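Long-range contact in HTH marR-type domain-containing protein (PDB 7DVV), which binds DNA and heme, probably acting as a heme-responsive transcription regulator of the MarR family: residues 79-84 with 91-96. Residues are numbered along the deposited sequence; the frame is centred on the assembly and turned at random.
Sequences IAIVPS and KYLYLT. With nucleotides of chain C.
A80 and V82 pair with Y94 and Y92 through four backbone hydrogen bonds that zip strands 79-83 and 91-95 together antiparallel, their N-to-C directions 152° apart. The A80 N to Y94 O bond (2.8 Å) and the V82 N to Y92 O bond (2.9 Å) are nearly straight, whereas Y94 N reaches A80 O (3.0 Å) with a bent N-H, and Y92 N reaches V82 O (2.6 Å) from above the carbonyl plane. Two CA-H...O contacts add to these: I81, between the two pairs, meets Y92 O, and I79, just before A80, meets Y94 O at a more bent angle.

On the face carrying I81, L93 and K91, methyl CD2 of L93 touches both CG1 of I81, alongside it, and CD1 of I79; L38 of helix 34-44 and V70 of helix 63-76 also pack on L93. On the other face, CB of V82 meets CE2 of Y94 (3.8 Å) in the plane of the ring, at its edge, the two side chains crossing roughly at right angles.

K91 grips two successive phosphates of DNA chain C. Its backbone N donates almost linearly to OP1 of DG8 (2.9 Å). Its side chain, extended beyond CG, passes CG2 of I81 with CD (3.8 Å) and carries NZ to OP1 of DT9 (2.9 Å). At the far end, T96 N-caps helix 97-117, its OG1 bonded to G99 N and G77 O. This is the beta hairpin, or wing, of a MarR winged helix-turn-helix domain, here holding the DNA backbone.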
loop_
_atom_site.group_PDB
_atom_site.type_symbol
_atom_site.label_atom_id
_atom_site.label_comp_id
_atom_site.label_asym_id
_atom_site.label_seq_id
_atom_site.Cartn_x
_atom_site.Cartn_y
_atom_site.Cartn_z
ATOM N N ILE B 79 15.993 17.637 6.225
ATOM C CA ILE B 79 16.679 18.048 5.009
ATOM C C ILE B 79 16.525 19.550 4.845
ATOM O O ILE B 79 15.655 20.174 5.473
ATOM C CB ILE B 79 16.233 17.321 3.722
ATOM C CG1 ILE B 79 14.790 17.633 3.321
ATOM C CG2 ILE B 79 16.503 15.817 3.716
ATOM C CD1 ILE B 79 14.582 17.270 1.876
ATOM N N ALA B 80 17.432 20.097 4.029
ATOM C CA ALA B 80 17.406 21.479 3.592
ATOM C C ALA B 80 17.382 21.422 2.065
ATOM O O ALA B 80 18.066 20.543 1.472
ATOM C CB ALA B 80 18.658 22.176 4.105
ATOM N N ILE B 81 16.578 22.318 1.461
ATOM C CA ILE B 81 16.370 22.325 0.009
ATOM C C ILE B 81 17.010 23.615 -0.427
ATOM O O ILE B 81 16.684 24.639 0.173
ATOM C CB ILE B 81 14.860 22.321 -0.370
ATOM C CG1 ILE B 81 14.120 21.056 0.082
ATOM C CG2 ILE B 81 14.616 22.582 -1.839
ATOM C CD1 ILE B 81 12.704 21.328 0.611
ATOM N N VAL B 82 17.888 23.534 -1.443
ATOM C CA VAL B 82 18.683 24.658 -1.938
ATOM C C VAL B 82 18.704 24.710 -3.468
ATOM O O VAL B 82 19.214 23.789 -4.137
ATOM C CB VAL B 82 20.104 24.513 -1.397
ATOM C CG1 VAL B 82 21.080 25.471 -2.089
ATOM C CG2 VAL B 82 20.041 24.682 0.101
ATOM N N PRO B 83 18.202 25.819 -4.063
ATOM C CA PRO B 83 18.222 25.997 -5.513
ATOM C C PRO B 83 19.663 25.861 -5.955
ATOM O O PRO B 83 20.570 26.134 -5.151
ATOM C CB PRO B 83 17.765 27.441 -5.717
ATOM C CG PRO B 83 16.893 27.698 -4.539
ATOM C CD PRO B 83 17.542 26.935 -3.379
ATOM N N SER B 84 19.826 25.377 -7.201
ATOM C CA SER B 84 21.105 25.262 -7.889
ATOM C C SER B 84 21.476 26.639 -8.436
ATOM O O SER B 84 20.577 27.466 -8.584
ATOM C CB SER B 84 21.035 24.184 -8.951
ATOM O OG SER B 84 21.786 24.526 -10.112
ATOM N N LYS B 91 16.591 21.999 -7.746
ATOM C CA LYS B 91 16.740 22.273 -6.324
ATOM C C LYS B 91 17.454 21.102 -5.688
ATOM O O LYS B 91 17.057 19.968 -5.918
ATOM C CB LYS B 91 15.382 22.359 -5.633
ATOM C CG LYS B 91 14.571 23.510 -6.166
ATOM C CD LYS B 91 13.445 23.854 -5.240
ATOM C CE LYS B 91 12.579 24.825 -6.001
ATOM N NZ LYS B 91 11.403 25.236 -5.222
ATOM N N TYR B 92 18.497 21.373 -4.896
ATOM C CA TYR B 92 19.276 20.276 -4.355
ATOM C C TYR B 92 18.799 19.921 -2.949
ATOM O O TYR B 92 18.243 20.770 -2.222
ATOM C CB TYR B 92 20.758 20.613 -4.426
ATOM C CG TYR B 92 21.333 20.595 -5.811
ATOM C CD1 TYR B 92 21.296 19.454 -6.610
ATOM C CD2 TYR B 92 21.950 21.735 -6.302
ATOM C CE1 TYR B 92 21.868 19.475 -7.876
ATOM C CE2 TYR B 92 22.510 21.769 -7.565
ATOM C CZ TYR B 92 22.455 20.640 -8.362
ATOM O OH TYR B 92 22.965 20.715 -9.630
ATOM N N LEU B 93 18.966 18.640 -2.591
ATOM C CA LEU B 93 18.585 18.168 -1.271
ATOM C C LEU B 93 19.863 17.891 -0.478
ATOM O O LEU B 93 20.840 17.399 -1.040
ATOM C CB LEU B 93 17.738 16.893 -1.367
ATOM C CG LEU B 93 16.433 16.927 -2.167
ATOM C CD1 LEU B 93 15.742 15.602 -2.001
ATOM C CD2 LEU B 93 15.518 18.108 -1.806
ATOM N N TYR B 94 19.826 18.208 0.825
ATOM C CA TYR B 94 20.961 18.065 1.708
ATOM C C TYR B 94 20.411 17.594 3.052
ATOM O O TYR B 94 19.478 18.214 3.586
ATOM C CB TYR B 94 21.699 19.411 1.782
ATOM C CG TYR B 94 22.329 19.912 0.489
ATOM C CD1 TYR B 94 23.477 19.305 -0.043
ATOM C CD2 TYR B 94 21.775 20.987 -0.212
ATOM C CE1 TYR B 94 24.076 19.753 -1.211
ATOM C CE2 TYR B 94 22.358 21.435 -1.394
ATOM C CZ TYR B 94 23.511 20.827 -1.903
ATOM O OH TYR B 94 24.094 21.287 -3.074
ATOM N N LEU B 95 20.959 16.475 3.550
ATOM C CA LEU B 95 20.700 15.968 4.887
ATOM C C LEU B 95 21.088 17.039 5.880
ATOM O O LEU B 95 22.155 17.617 5.742
ATOM C CB LEU B 95 21.574 14.745 5.170
ATOM C CG LEU B 95 20.831 13.421 5.094
ATOM C CD1 LEU B 95 21.652 12.379 5.834
ATOM C CD2 LEU B 95 19.439 13.556 5.703
ATOM N N THR B 96 20.246 17.296 6.876
ATOM C CA THR B 96 20.645 18.170 7.953
ATOM C C THR B 96 21.345 17.351 9.036
ATOM O O THR B 96 21.515 16.125 8.899
ATOM C CB THR B 96 19.441 18.801 8.654
ATOM O OG1 THR B 96 18.605 17.766 9.199
ATOM C CG2 THR B 96 18.672 19.763 7.787
ATOM P P DG C 8 14.123 19.285 -9.445
ATOM O OP1 DG C 8 15.344 19.483 -8.606
ATOM O OP2 DG C 8 13.665 17.891 -9.620
ATOM O "O5'" DG C 8 13.033 20.269 -8.830
ATOM C "C5'" DG C 8 12.250 21.004 -9.704
ATOM C "C4'" DG C 8 11.342 21.978 -9.000
ATOM O "O4'" DG C 8 10.417 22.374 -10.052
ATOM C "C3'" DG C 8 10.474 21.411 -7.869
ATOM O "O3'" DG C 8 10.062 22.492 -7.033
ATOM C "C2'" DG C 8 9.222 20.935 -8.586
ATOM C "C1'" DG C 8 9.118 21.862 -9.806
ATOM N N9 DG C 8 8.660 21.147 -10.995
ATOM C C8 DG C 8 9.060 19.899 -11.411
ATOM N N7 DG C 8 8.361 19.449 -12.417
ATOM C C5 DG C 8 7.411 20.437 -12.642
ATOM C C6 DG C 8 6.383 20.513 -13.603
ATOM O O6 DG C 8 6.094 19.699 -14.484
ATOM N N1 DG C 8 5.655 21.687 -13.482
ATOM C C2 DG C 8 5.873 22.652 -12.541
ATOM N N2 DG C 8 5.050 23.708 -12.575
ATOM N N3 DG C 8 6.846 22.608 -11.653
ATOM C C4 DG C 8 7.560 21.472 -11.749
ATOM P P DT C 9 9.078 22.271 -5.846
ATOM O OP1 DT C 9 9.281 23.331 -4.851
ATOM O OP2 DT C 9 8.985 20.824 -5.511
ATOM O "O5'" DT C 9 7.710 22.865 -6.390
ATOM C "C5'" DT C 9 7.618 24.267 -6.698
ATOM C "C4'" DT C 9 6.180 24.602 -7.004
ATOM O "O4'" DT C 9 5.825 23.853 -8.186
ATOM C "C3'" DT C 9 5.159 24.221 -5.918
ATOM O "O3'" DT C 9 4.315 25.354 -5.836
ATOM C "C2'" DT C 9 4.326 23.107 -6.536
ATOM C "C1'" DT C 9 4.513 23.320 -8.035
ATOM N N1 DT C 9 4.421 22.122 -8.893
ATOM C C2 DT C 9 3.447 22.068 -9.876
ATOM O O2 DT C 9 2.602 22.942 -10.028
ATOM N N3 DT C 9 3.457 20.915 -10.626
ATOM C C4 DT C 9 4.348 19.861 -10.524
ATOM O O4 DT C 9 4.250 18.889 -11.278
ATOM C C5 DT C 9 5.347 19.998 -9.485
ATOM C C7 DT C 9 6.326 18.886 -9.274
ATOM C C6 DT C 9 5.323 21.098 -8.724
#